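Local coordinates for glycerate dehydrogenase (Bacillus sp. 5mfcol3.1, PDB 6P2I), which acts as an NADPH-dependent reductase of acyclic imino acids and is related to the D-isomer-specific 2-hydroxyacid dehydrogenases, at residues A101-V106 with A158-A163; F107-A112 with I225-G230; E188-K191 with I195-L198. All coordinates share one frame; numbering follows the deposited sequence.

Interaction 1: A101-V106 with A158-A163. With NAP (NADP nicotinamide-adenine-dinucleotide phosphate), chain C.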
loop_
_atom_site.group_PDB
_atom_site.type_symbol
_atom_site.label_atom_id
_atom_site.label_comp_id
_atom_site.label_asym_id
_atom_site.label_seq_id
_atom_site.Cartn_x
_atom_site.Cartn_y
_atom_site.Cartn_z
ATOM N N ALA A 101 9.684 5.629 -7.251
ATOM C CA ALA A 101 8.332 6.153 -7.067
ATOM C C ALA A 101 7.291 5.220 -7.677
ATOM O O ALA A 101 6.273 4.909 -7.045
ATOM C CB ALA A 101 8.224 7.553 -7.684
ATOM N N VAL A 102 7.535 4.740 -8.901
ATOM C CA VAL A 102 6.532 3.907 -9.558
ATOM C C VAL A 102 6.454 2.545 -8.883
ATOM O O VAL A 102 5.362 2.003 -8.677
ATOM C CB VAL A 102 6.825 3.776 -11.065
ATOM C CG1 VAL A 102 5.818 2.833 -11.730
ATOM C CG2 VAL A 102 6.761 5.159 -11.719
ATOM N N ALA A 103 7.608 1.966 -8.539
ATOM C CA ALA A 103 7.595 0.680 -7.851
ATOM C C ALA A 103 6.827 0.765 -6.535
ATOM O O ALA A 103 6.033 -0.129 -6.215
ATOM C CB ALA A 103 9.027 0.199 -7.611
ATOM N N GLU A 104 7.031 1.836 -5.767
ATOM C CA GLU A 104 6.247 1.980 -4.542
ATOM C C GLU A 104 4.768 2.153 -4.852
ATOM O O GLU A 104 3.913 1.649 -4.113
ATOM C CB GLU A 104 6.769 3.150 -3.705
ATOM C CG GLU A 104 8.114 2.849 -3.084
ATOM C CD GLU A 104 8.616 3.911 -2.122
ATOM O OE1 GLU A 104 7.808 4.736 -1.640
ATOM O OE2 GLU A 104 9.841 3.912 -1.852
ATOM N N HIS A 105 4.445 2.832 -5.960
ATOM C CA HIS A 105 3.045 2.997 -6.326
ATOM C C HIS A 105 2.386 1.675 -6.662
ATOM O O HIS A 105 1.180 1.513 -6.436
ATOM C CB HIS A 105 2.926 3.946 -7.522
ATOM C CG HIS A 105 1.586 4.580 -7.653
ATOM N ND1 HIS A 105 1.186 5.641 -6.867
ATOM C CD2 HIS A 105 0.561 4.334 -8.505
ATOM C CE1 HIS A 105 -0.023 6.026 -7.237
ATOM N NE2 HIS A 105 -0.429 5.245 -8.223
ATOM N N VAL A 106 3.140 0.727 -7.231
ATOM C CA VAL A 106 2.570 -0.589 -7.490
ATOM C C VAL A 106 2.036 -1.187 -6.192
ATOM O O VAL A 106 0.927 -1.738 -6.151
ATOM C CB VAL A 106 3.621 -1.519 -8.129
ATOM C CG1 VAL A 106 3.135 -2.963 -8.136
ATOM C CG2 VAL A 106 3.969 -1.065 -9.556
ATOM N N ALA A 158 10.492 -6.056 -8.305
ATOM C CA ALA A 158 10.951 -7.377 -7.868
ATOM C C ALA A 158 11.738 -7.294 -6.566
ATOM O O ALA A 158 11.608 -8.167 -5.697
ATOM C CB ALA A 158 11.793 -8.037 -8.962
ATOM N N GLU A 159 12.576 -6.264 -6.411
ATOM C CA GLU A 159 13.357 -6.143 -5.181
ATOM C C GLU A 159 12.445 -5.997 -3.976
ATOM O O GLU A 159 12.654 -6.641 -2.938
ATOM C CB GLU A 159 14.298 -4.942 -5.247
ATOM C CG GLU A 159 15.397 -5.013 -6.254
ATOM C CD GLU A 159 16.270 -3.776 -6.175
ATOM O OE1 GLU A 159 16.710 -3.437 -5.052
ATOM O OE2 GLU A 159 16.487 -3.132 -7.221
ATOM N N ILE A 160 11.443 -5.126 -4.087
ATOM C CA ILE A 160 10.487 -4.950 -3.001
ATOM C C ILE A 160 9.711 -6.240 -2.766
ATOM O O ILE A 160 9.511 -6.661 -1.618
ATOM C CB ILE A 160 9.541 -3.776 -3.296
ATOM C CG1 ILE A 160 10.324 -2.462 -3.407
ATOM C CG2 ILE A 160 8.474 -3.686 -2.218
ATOM C CD1 ILE A 160 9.491 -1.332 -3.916
ATOM N N ALA A 161 9.275 -6.890 -3.846
ATOM C CA ALA A 161 8.527 -8.139 -3.708
ATOM C C ALA A 161 9.367 -9.223 -3.044
ATOM O O ALA A 161 8.885 -9.934 -2.152
ATOM C CB ALA A 161 8.038 -8.617 -5.071
ATOM N N ASN A 162 10.622 -9.392 -3.490
ATOM C CA ASN A 162 11.424 -10.524 -3.024
ATOM C C ASN A 162 11.707 -10.416 -1.538
ATOM O O ASN A 162 11.910 -11.433 -0.862
ATOM C CB ASN A 162 12.738 -10.623 -3.814
ATOM C CG ASN A 162 12.653 -11.591 -4.991
ATOM O OD1 ASN A 162 12.162 -12.716 -4.858
ATOM N ND2 ASN A 162 13.147 -11.160 -6.150
ATOM N N ALA A 163 11.690 -9.199 -1.004
ATOM C CA ALA A 163 11.907 -8.979 0.414
ATOM C C ALA A 163 10.608 -8.832 1.200
ATOM O O ALA A 163 10.641 -8.903 2.432
ATOM C CB ALA A 163 12.808 -7.756 0.612
HETATM P PA NAP C . 12.818 -0.492 -19.402
HETATM O O1A NAP C . 13.075 -0.181 -20.861
HETATM O O2A NAP C . 13.951 -0.432 -18.420
HETATM O O5B NAP C . 12.191 -1.959 -19.324
HETATM C C5B NAP C . 11.219 -2.400 -20.266
HETATM C C4B NAP C . 11.010 -3.892 -20.036
HETATM O O4B NAP C . 9.966 -4.321 -20.913
HETATM C C3B NAP C . 12.250 -4.716 -20.397
HETATM O O3B NAP C . 12.274 -5.909 -19.588
HETATM C C2B NAP C . 11.993 -5.126 -21.827
HETATM O O2B NAP C . 12.672 -6.318 -22.193
HETATM C C1B NAP C . 10.497 -5.364 -21.740
HETATM N N9A NAP C . 9.882 -5.386 -23.076
HETATM C C8A NAP C . 10.013 -4.461 -24.047
HETATM N N7A NAP C . 9.317 -4.835 -25.149
HETATM C C5A NAP C . 8.754 -6.027 -24.874
HETATM C C6A NAP C . 7.889 -6.984 -25.591
HETATM N N6A NAP C . 7.489 -6.732 -26.860
HETATM N N1A NAP C . 7.520 -8.102 -24.935
HETATM C C2A NAP C . 7.910 -8.367 -23.668
HETATM N N3A NAP C . 8.696 -7.548 -22.944
HETATM C C4A NAP C . 9.134 -6.385 -23.505
HETATM O O3 NAP C . 11.568 0.444 -18.988
HETATM P PN NAP C . 11.194 0.989 -17.522
HETATM O O1N NAP C . 12.132 2.102 -17.126
HETATM O O2N NAP C . 11.031 -0.176 -16.572
HETATM O O5D NAP C . 9.767 1.658 -17.833
HETATM C C5D NAP C . 8.689 0.856 -18.329
HETATM C C4D NAP C . 7.481 1.726 -18.647
HETATM O O4D NAP C . 6.984 2.297 -17.440
HETATM C C3D NAP C . 7.784 2.941 -19.511
HETATM O O3D NAP C . 7.841 2.626 -20.910
HETATM C C2D NAP C . 6.638 3.878 -19.157
HETATM O O2D NAP C . 5.588 3.736 -20.122
HETATM C C1D NAP C . 6.175 3.417 -17.773
HETATM N N1N NAP C . 6.347 4.491 -16.786
HETATM C C2N NAP C . 5.285 4.907 -16.073
HETATM C C3N NAP C . 5.404 5.935 -15.141
HETATM C C7N NAP C . 4.196 6.407 -14.371
HETATM O O7N NAP C . 4.234 7.490 -13.805
HETATM N N7N NAP C . 3.074 5.673 -14.363
HETATM C C4N NAP C . 6.652 6.535 -14.955
HETATM C C5N NAP C . 7.739 6.094 -15.713
HETATM C C6N NAP C . 7.554 5.058 -16.621
HETATM P P2B NAP C . 14.188 -6.340 -22.749
HETATM O O1X NAP C . 14.211 -5.372 -23.919
HETATM O O2X NAP C . 15.039 -5.864 -21.603
HETATM O O3X NAP C . 14.410 -7.791 -23.084
#
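Ala103 and Ile160 meet through methyl groups, Ala103 CB lying 4.0 Å from Ile160 CD1 where two helices face each other with CA atoms 8.0 Å apart. Ile160 spans most of that gap. Its CG1 is anti to the carbonyl carbon (chi1 -62°) and the chain runs on extended (chi2 170°), which carries CD1 to the facing helix. The same methyl reaches the backbone of the next residue, 4.4 Å from Glu104 N, and lies 4.5 Å from Glu104 CG. This apolar point is fully buried but small, the two segments hiding 83 Å² between them. The carboxylate of Glu104 extends beyond it to the second subunit, where OE1 and OE2 accept from the backbone amides of Ile140 and Arg141; Gln100 of its own chain adds a further bond to OE2. The looser side is at Glu159, which is exposed, and Asn162, partly so, whereas Ile160 also packs on Phe164 of the second subunit. The residue just before Ala103, Val102, faces the cofactor: CG2 sits above the nicotinamide ring plane at the C4N end, 3.5 Å from NAP C4N, and packs against this carbon, the one that carries the hydride in nicotinamide cofactors. The GxGxxG sequence (Gly149, Gly151, Gly154) runs from strand 144-148 into the start of helix 152-163, consistent with a Rossmann dinucleotide-binding turn. Ile153, Thr156 and Val157 also touch helix 99-114, while Ala158 and Ala161 face strands 144-148 and 167-171, so the two helices lie side by side on one face of the sheet.

Interaction 2: F107-A112 with I225-G230. With NAP (NADP nicotinamide-adenine-dinucleotide phosphate), chain C.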
loop_
_atom_site.group_PDB
_atom_site.type_symbol
_atom_site.label_atom_id
_atom_site.label_comp_id
_atom_site.label_asym_id
_atom_site.label_seq_id
_atom_site.Cartn_x
_atom_site.Cartn_y
_atom_site.Cartn_z
ATOM N N PHE A 107 2.809 -1.067 -5.116
ATOM C CA PHE A 107 2.366 -1.613 -3.838
ATOM C C PHE A 107 1.277 -0.754 -3.214
ATOM O O PHE A 107 0.363 -1.294 -2.591
ATOM C CB PHE A 107 3.567 -1.795 -2.905
ATOM C CG PHE A 107 4.430 -2.946 -3.310
ATOM C CD1 PHE A 107 5.420 -2.791 -4.274
ATOM C CD2 PHE A 107 4.199 -4.200 -2.778
ATOM C CE1 PHE A 107 6.180 -3.862 -4.677
ATOM C CE2 PHE A 107 4.965 -5.286 -3.177
ATOM C CZ PHE A 107 5.956 -5.118 -4.117
ATOM N N ALA A 108 1.322 0.568 -3.408
ATOM C CA ALA A 108 0.208 1.412 -2.986
ATOM C C ALA A 108 -1.096 0.942 -3.618
ATOM O O ALA A 108 -2.112 0.769 -2.933
ATOM C CB ALA A 108 0.482 2.878 -3.350
ATOM N N LEU A 109 -1.085 0.715 -4.935
ATOM C CA LEU A 109 -2.292 0.269 -5.620
ATOM C C LEU A 109 -2.696 -1.136 -5.199
ATOM O O LEU A 109 -3.883 -1.401 -4.974
ATOM C CB LEU A 109 -2.077 0.308 -7.128
ATOM C CG LEU A 109 -2.019 1.701 -7.733
ATOM C CD1 LEU A 109 -1.576 1.601 -9.201
ATOM C CD2 LEU A 109 -3.375 2.402 -7.619
ATOM N N LEU A 110 -1.727 -2.050 -5.116
ATOM C CA LEU A 110 -2.014 -3.431 -4.747
ATOM C C LEU A 110 -2.690 -3.503 -3.385
ATOM O O LEU A 110 -3.694 -4.196 -3.218
ATOM C CB LEU A 110 -0.716 -4.248 -4.754
ATOM C CG LEU A 110 -0.727 -5.653 -4.143
ATOM C CD1 LEU A 110 -1.741 -6.559 -4.829
ATOM C CD2 LEU A 110 0.674 -6.262 -4.223
ATOM N N PHE A 111 -2.147 -2.781 -2.406
ATOM C CA PHE A 111 -2.741 -2.780 -1.072
ATOM C C PHE A 111 -4.104 -2.092 -1.072
ATOM O O PHE A 111 -5.031 -2.550 -0.402
ATOM C CB PHE A 111 -1.793 -2.093 -0.086
ATOM C CG PHE A 111 -0.652 -2.963 0.390
ATOM C CD1 PHE A 111 -0.882 -4.260 0.860
ATOM C CD2 PHE A 111 0.651 -2.479 0.377
ATOM C CE1 PHE A 111 0.185 -5.056 1.295
ATOM C CE2 PHE A 111 1.705 -3.255 0.796
ATOM C CZ PHE A 111 1.474 -4.544 1.274
ATOM N N ALA A 112 -4.250 -0.993 -1.828
ATOM C CA ALA A 112 -5.539 -0.311 -1.897
ATOM C C ALA A 112 -6.615 -1.231 -2.462
ATOM O O ALA A 112 -7.761 -1.221 -1.997
ATOM C CB ALA A 112 -5.408 0.960 -2.743
ATOM N N ILE A 225 -2.268 -4.814 -11.862
ATOM C CA ILE A 225 -1.748 -3.463 -11.653
ATOM C C ILE A 225 -1.207 -2.951 -12.981
ATOM O O ILE A 225 -0.425 -3.643 -13.639
ATOM C CB ILE A 225 -0.645 -3.436 -10.575
ATOM C CG1 ILE A 225 -1.129 -4.070 -9.256
ATOM C CG2 ILE A 225 -0.144 -2.003 -10.371
ATOM C CD1 ILE A 225 -2.288 -3.314 -8.604
ATOM N N ASN A 226 -1.608 -1.738 -13.379
ATOM C CA ASN A 226 -1.045 -1.125 -14.577
ATOM C C ASN A 226 -0.574 0.294 -14.267
ATOM O O ASN A 226 -1.384 1.221 -14.168
ATOM C CB ASN A 226 -2.041 -1.130 -15.732
ATOM C CG ASN A 226 -1.379 -0.755 -17.037
ATOM O OD1 ASN A 226 -0.149 -0.793 -17.138
ATOM N ND2 ASN A 226 -2.173 -0.361 -18.032
ATOM N N THR A 227 0.740 0.461 -14.118
ATOM C CA THR A 227 1.356 1.780 -14.095
ATOM C C THR A 227 1.876 2.188 -15.466
ATOM O O THR A 227 2.612 3.173 -15.564
ATOM C CB THR A 227 2.500 1.839 -13.082
ATOM O OG1 THR A 227 3.466 0.818 -13.375
ATOM C CG2 THR A 227 1.994 1.598 -11.661
ATOM N N CYS A 228 1.531 1.445 -16.518
ATOM C CA CYS A 228 1.924 1.784 -17.877
ATOM C C CYS A 228 0.694 2.237 -18.667
ATOM O O CYS A 228 -0.373 2.496 -18.101
ATOM C CB CYS A 228 2.626 0.595 -18.527
ATOM S SG CYS A 228 4.209 0.181 -17.761
ATOM N N ARG A 229 0.856 2.347 -19.985
ATOM C CA ARG A 229 -0.222 2.848 -20.827
ATOM C C ARG A 229 -1.450 1.951 -20.731
ATOM O O ARG A 229 -1.339 0.726 -20.631
ATOM C CB ARG A 229 0.240 2.941 -22.281
ATOM C CG ARG A 229 1.139 4.132 -22.569
ATOM C CD ARG A 229 0.337 5.424 -22.635
ATOM N NE ARG A 229 0.926 6.385 -23.565
ATOM C CZ ARG A 229 0.290 7.457 -24.022
ATOM N NH1 ARG A 229 0.897 8.282 -24.864
ATOM N NH2 ARG A 229 -0.951 7.704 -23.629
ATOM N N GLY A 230 -2.633 2.573 -20.753
ATOM C CA GLY A 230 -3.861 1.794 -20.785
ATOM C C GLY A 230 -3.993 0.961 -22.044
ATOM O O GLY A 230 -4.601 -0.115 -22.025
HETATM P PA NAP C . 12.818 -0.492 -19.402
HETATM O O1A NAP C . 13.075 -0.181 -20.861
HETATM O O2A NAP C . 13.951 -0.432 -18.420
HETATM O O5B NAP C . 12.191 -1.959 -19.324
HETATM C C5B NAP C . 11.219 -2.400 -20.266
HETATM C C4B NAP C . 11.010 -3.892 -20.036
HETATM O O4B NAP C . 9.966 -4.321 -20.913
HETATM C C3B NAP C . 12.250 -4.716 -20.397
HETATM O O3B NAP C . 12.274 -5.909 -19.588
HETATM C C2B NAP C . 11.993 -5.126 -21.827
HETATM O O2B NAP C . 12.672 -6.318 -22.193
HETATM C C1B NAP C . 10.497 -5.364 -21.740
HETATM N N9A NAP C . 9.882 -5.386 -23.076
HETATM C C8A NAP C . 10.013 -4.461 -24.047
HETATM N N7A NAP C . 9.317 -4.835 -25.149
HETATM C C5A NAP C . 8.754 -6.027 -24.874
HETATM C C6A NAP C . 7.889 -6.984 -25.591
HETATM N N6A NAP C . 7.489 -6.732 -26.860
HETATM N N1A NAP C . 7.520 -8.102 -24.935
HETATM C C2A NAP C . 7.910 -8.367 -23.668
HETATM N N3A NAP C . 8.696 -7.548 -22.944
HETATM C C4A NAP C . 9.134 -6.385 -23.505
HETATM O O3 NAP C . 11.568 0.444 -18.988
HETATM P PN NAP C . 11.194 0.989 -17.522
HETATM O O1N NAP C . 12.132 2.102 -17.126
HETATM O O2N NAP C . 11.031 -0.176 -16.572
HETATM O O5D NAP C . 9.767 1.658 -17.833
HETATM C C5D NAP C . 8.689 0.856 -18.329
HETATM C C4D NAP C . 7.481 1.726 -18.647
HETATM O O4D NAP C . 6.984 2.297 -17.440
HETATM C C3D NAP C . 7.784 2.941 -19.511
HETATM O O3D NAP C . 7.841 2.626 -20.910
HETATM C C2D NAP C . 6.638 3.878 -19.157
HETATM O O2D NAP C . 5.588 3.736 -20.122
HETATM C C1D NAP C . 6.175 3.417 -17.773
HETATM N N1N NAP C . 6.347 4.491 -16.786
HETATM C C2N NAP C . 5.285 4.907 -16.073
HETATM C C3N NAP C . 5.404 5.935 -15.141
HETATM C C7N NAP C . 4.196 6.407 -14.371
HETATM O O7N NAP C . 4.234 7.490 -13.805
HETATM N N7N NAP C . 3.074 5.673 -14.363
HETATM C C4N NAP C . 6.652 6.535 -14.955
HETATM C C5N NAP C . 7.739 6.094 -15.713
HETATM C C6N NAP C . 7.554 5.058 -16.621
HETATM P P2B NAP C . 14.188 -6.340 -22.749
HETATM O O1X NAP C . 14.211 -5.372 -23.919
HETATM O O2X NAP C . 15.039 -5.864 -21.603
HETATM O O3X NAP C . 14.410 -7.791 -23.084
#
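Thr227 O accepts the carboxamide N7N of the cofactor at 2.8 Å in a nearly straight bond (N-H...O 167°), a bond that would restrain rotation of the nicotinamide amide. The backbone that presents this oxygen is shaped by Asn226 in an Asx turn: its OD1 takes Cys228 N at 2.9 Å from above the carbonyl plane, and its ND2 gives to Arg229 O. Cys228 SG rests 3.5 Å from NAP O4D. Arg229 belongs to the D-arginine pocket.

On the helix side the contact is apolar. Ile225 folds its CG1 branch (chi1 -54°, chi2 -63°) toward helix 99-114, where CD1 packs 3.9 Å from Leu109 CB and also meets the backbone of Leu110, 3.8 Å from its N. Leu109 CD1 lies between Ile225 of the strand and Thr227 of the loop after it, 4.1 Å from Ile225 CG2 and 4.3 Å from Thr227 CG2. Helix 99-114 thus lies against the C-terminal end of strand 223-226, which runs between parallel strands 195-198 and 249-252, and at Phe107, Ala108 and Phe111 the helix packs on the second subunit.

Interaction 3: E188-K191 with I195-L198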
loop_
_atom_site.group_PDB
_atom_site.type_symbol
_atom_site.label_atom_id
_atom_site.label_comp_id
_atom_site.label_asym_id
_atom_site.label_seq_id
_atom_site.Cartn_x
_atom_site.Cartn_y
_atom_site.Cartn_z
ATOM N N GLU A 188 1.847 -18.694 -19.166
ATOM C CA GLU A 188 2.112 -19.168 -17.812
ATOM C C GLU A 188 2.034 -18.031 -16.806
ATOM O O GLU A 188 1.503 -18.207 -15.705
ATOM C CB GLU A 188 3.473 -19.851 -17.725
ATOM C CG GLU A 188 3.717 -20.429 -16.341
ATOM C CD GLU A 188 4.983 -21.242 -16.241
ATOM O OE1 GLU A 188 5.718 -21.331 -17.247
ATOM O OE2 GLU A 188 5.238 -21.798 -15.150
ATOM N N LEU A 189 2.549 -16.850 -17.160
ATOM C CA LEU A 189 2.472 -15.737 -16.222
ATOM C C LEU A 189 1.025 -15.430 -15.858
ATOM O O LEU A 189 0.699 -15.250 -14.677
ATOM C CB LEU A 189 3.138 -14.493 -16.805
ATOM C CG LEU A 189 3.358 -13.326 -15.840
ATOM C CD1 LEU A 189 4.624 -12.571 -16.232
ATOM C CD2 LEU A 189 2.145 -12.361 -15.767
ATOM N N MET A 190 0.145 -15.367 -16.862
ATOM C CA MET A 190 -1.256 -15.057 -16.595
ATOM C C MET A 190 -1.921 -16.155 -15.779
ATOM O O MET A 190 -2.780 -15.862 -14.944
ATOM C CB MET A 190 -2.016 -14.831 -17.906
ATOM C CG MET A 190 -1.466 -13.687 -18.765
ATOM S SD MET A 190 -1.500 -12.088 -17.940
ATOM C CE MET A 190 -3.256 -11.714 -17.964
ATOM N N LYS A 191 -1.531 -17.416 -15.993
ATOM C CA LYS A 191 -2.161 -18.518 -15.272
ATOM C C LYS A 191 -1.705 -18.578 -13.820
ATOM O O LYS A 191 -2.503 -18.891 -12.928
ATOM C CB LYS A 191 -1.850 -19.847 -15.960
ATOM C CG LYS A 191 -2.616 -20.117 -17.243
ATOM C CD LYS A 191 -2.137 -21.422 -17.862
ATOM C CE LYS A 191 -2.890 -21.761 -19.135
ATOM N NZ LYS A 191 -2.198 -22.839 -19.902
ATOM N N ILE A 195 -0.717 -11.765 -8.524
ATOM C CA ILE A 195 -0.648 -10.339 -8.801
ATOM C C ILE A 195 0.104 -10.178 -10.115
ATOM O O ILE A 195 1.147 -10.811 -10.315
ATOM C CB ILE A 195 0.065 -9.582 -7.663
ATOM C CG1 ILE A 195 -0.679 -9.795 -6.333
ATOM C CG2 ILE A 195 0.189 -8.101 -8.002
ATOM C CD1 ILE A 195 0.225 -9.995 -5.126
ATOM N N ILE A 196 -0.437 -9.372 -11.024
ATOM C CA ILE A 196 0.200 -9.113 -12.308
ATOM C C ILE A 196 0.443 -7.621 -12.395
ATOM O O ILE A 196 -0.466 -6.831 -12.123
ATOM C CB ILE A 196 -0.669 -9.586 -13.487
ATOM C CG1 ILE A 196 -0.892 -11.092 -13.420
ATOM C CG2 ILE A 196 -0.036 -9.165 -14.826
ATOM C CD1 ILE A 196 -2.109 -11.587 -14.183
ATOM N N SER A 197 1.665 -7.229 -12.763
ATOM C CA SER A 197 2.001 -5.812 -12.899
ATOM C C SER A 197 2.736 -5.573 -14.211
ATOM O O SER A 197 3.684 -6.295 -14.536
ATOM C CB SER A 197 2.854 -5.334 -11.714
ATOM O OG SER A 197 2.966 -3.926 -11.693
ATOM N N LEU A 198 2.308 -4.546 -14.954
ATOM C CA LEU A 198 2.894 -4.222 -16.252
ATOM C C LEU A 198 4.013 -3.196 -16.094
ATOM O O LEU A 198 3.840 -2.181 -15.412
ATOM C CB LEU A 198 1.824 -3.679 -17.207
ATOM C CG LEU A 198 0.872 -4.726 -17.794
ATOM C CD1 LEU A 198 -0.488 -4.117 -18.125
ATOM C CD2 LEU A 198 1.485 -5.361 -19.037
#
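Helix 186-192 passes one side of strand 195-198, its Met190 CA 7.5 Å from Ile196 CA, with a short turn between the two elements. Ile196 is the strand residue that does the touching, and it points at the helix with both of its branches used. Leu189 meets the inner part of the side chain: its CD2 lies 4.0 Å from Ile196 CG2 and equally close to CG1, filling the angle between the two branches. Its CG is anti to the backbone N (chi1 -169°), which swings the isobutyl group from the flank of the helix toward the strand. Met190 takes the outer end. Although its CB bond leads away from the strand, the chain bends back at chi2 (-60°) and chi3 (-73°), bringing SD to 3.8 Å from Ile196 CD1 and CE to 4.0 Å from the same methyl; the two side chains lie nearly perpendicular. The pair belongs to a Rossmann-type nucleotide-binding domain. Helix 186-192 lies in the connection that leaves edge strand 182-183 and returns across the sheet to strand 195-198, which is inserted between 144-148 and 223-226, the crossover between the two halves of such a sheet. An alanine in place of Ile196 would probably leave Leu189 CD2 and the sulfur of Met190 without their shared partner and open a gap between helix and sheet. Ile148 and Leu224 of the adjoining strands flank Ile196 in this layer, and Leu189 also touches Ile148. Met190 also touches Leu210 and Met218. On the other face of the sheet Ile195 and Ser197 are turned to helix 99-114, through Leu110 and Val106.

Interactions 1 and 2 use successive turns of helix 99-114, with centres about 11 Å apart, and both touch the cofactor. They join directly where Ile160 CG2 packs 3.4 Å from Phe107 CE1 and where Val102 CG1 lies 3.5 Å from Thr227 OG1, next to the nicotinamide. Interaction 3, on the opposite side of the sheet, is tied to interaction 2 by neighbouring strands: Ile225 N is 2.7 Å from Ile196 O, a probable hydrogen bond. It reaches interaction 1 through Ser197, whose OG packs 3.7 Å from Val106 CG1. Helix layers therefore cover both faces of the sheet whose strand 223-226 leads into the nicotinamide site. The side chain of Leu189 is about 9 Å from the cofactor at the nearest atoms.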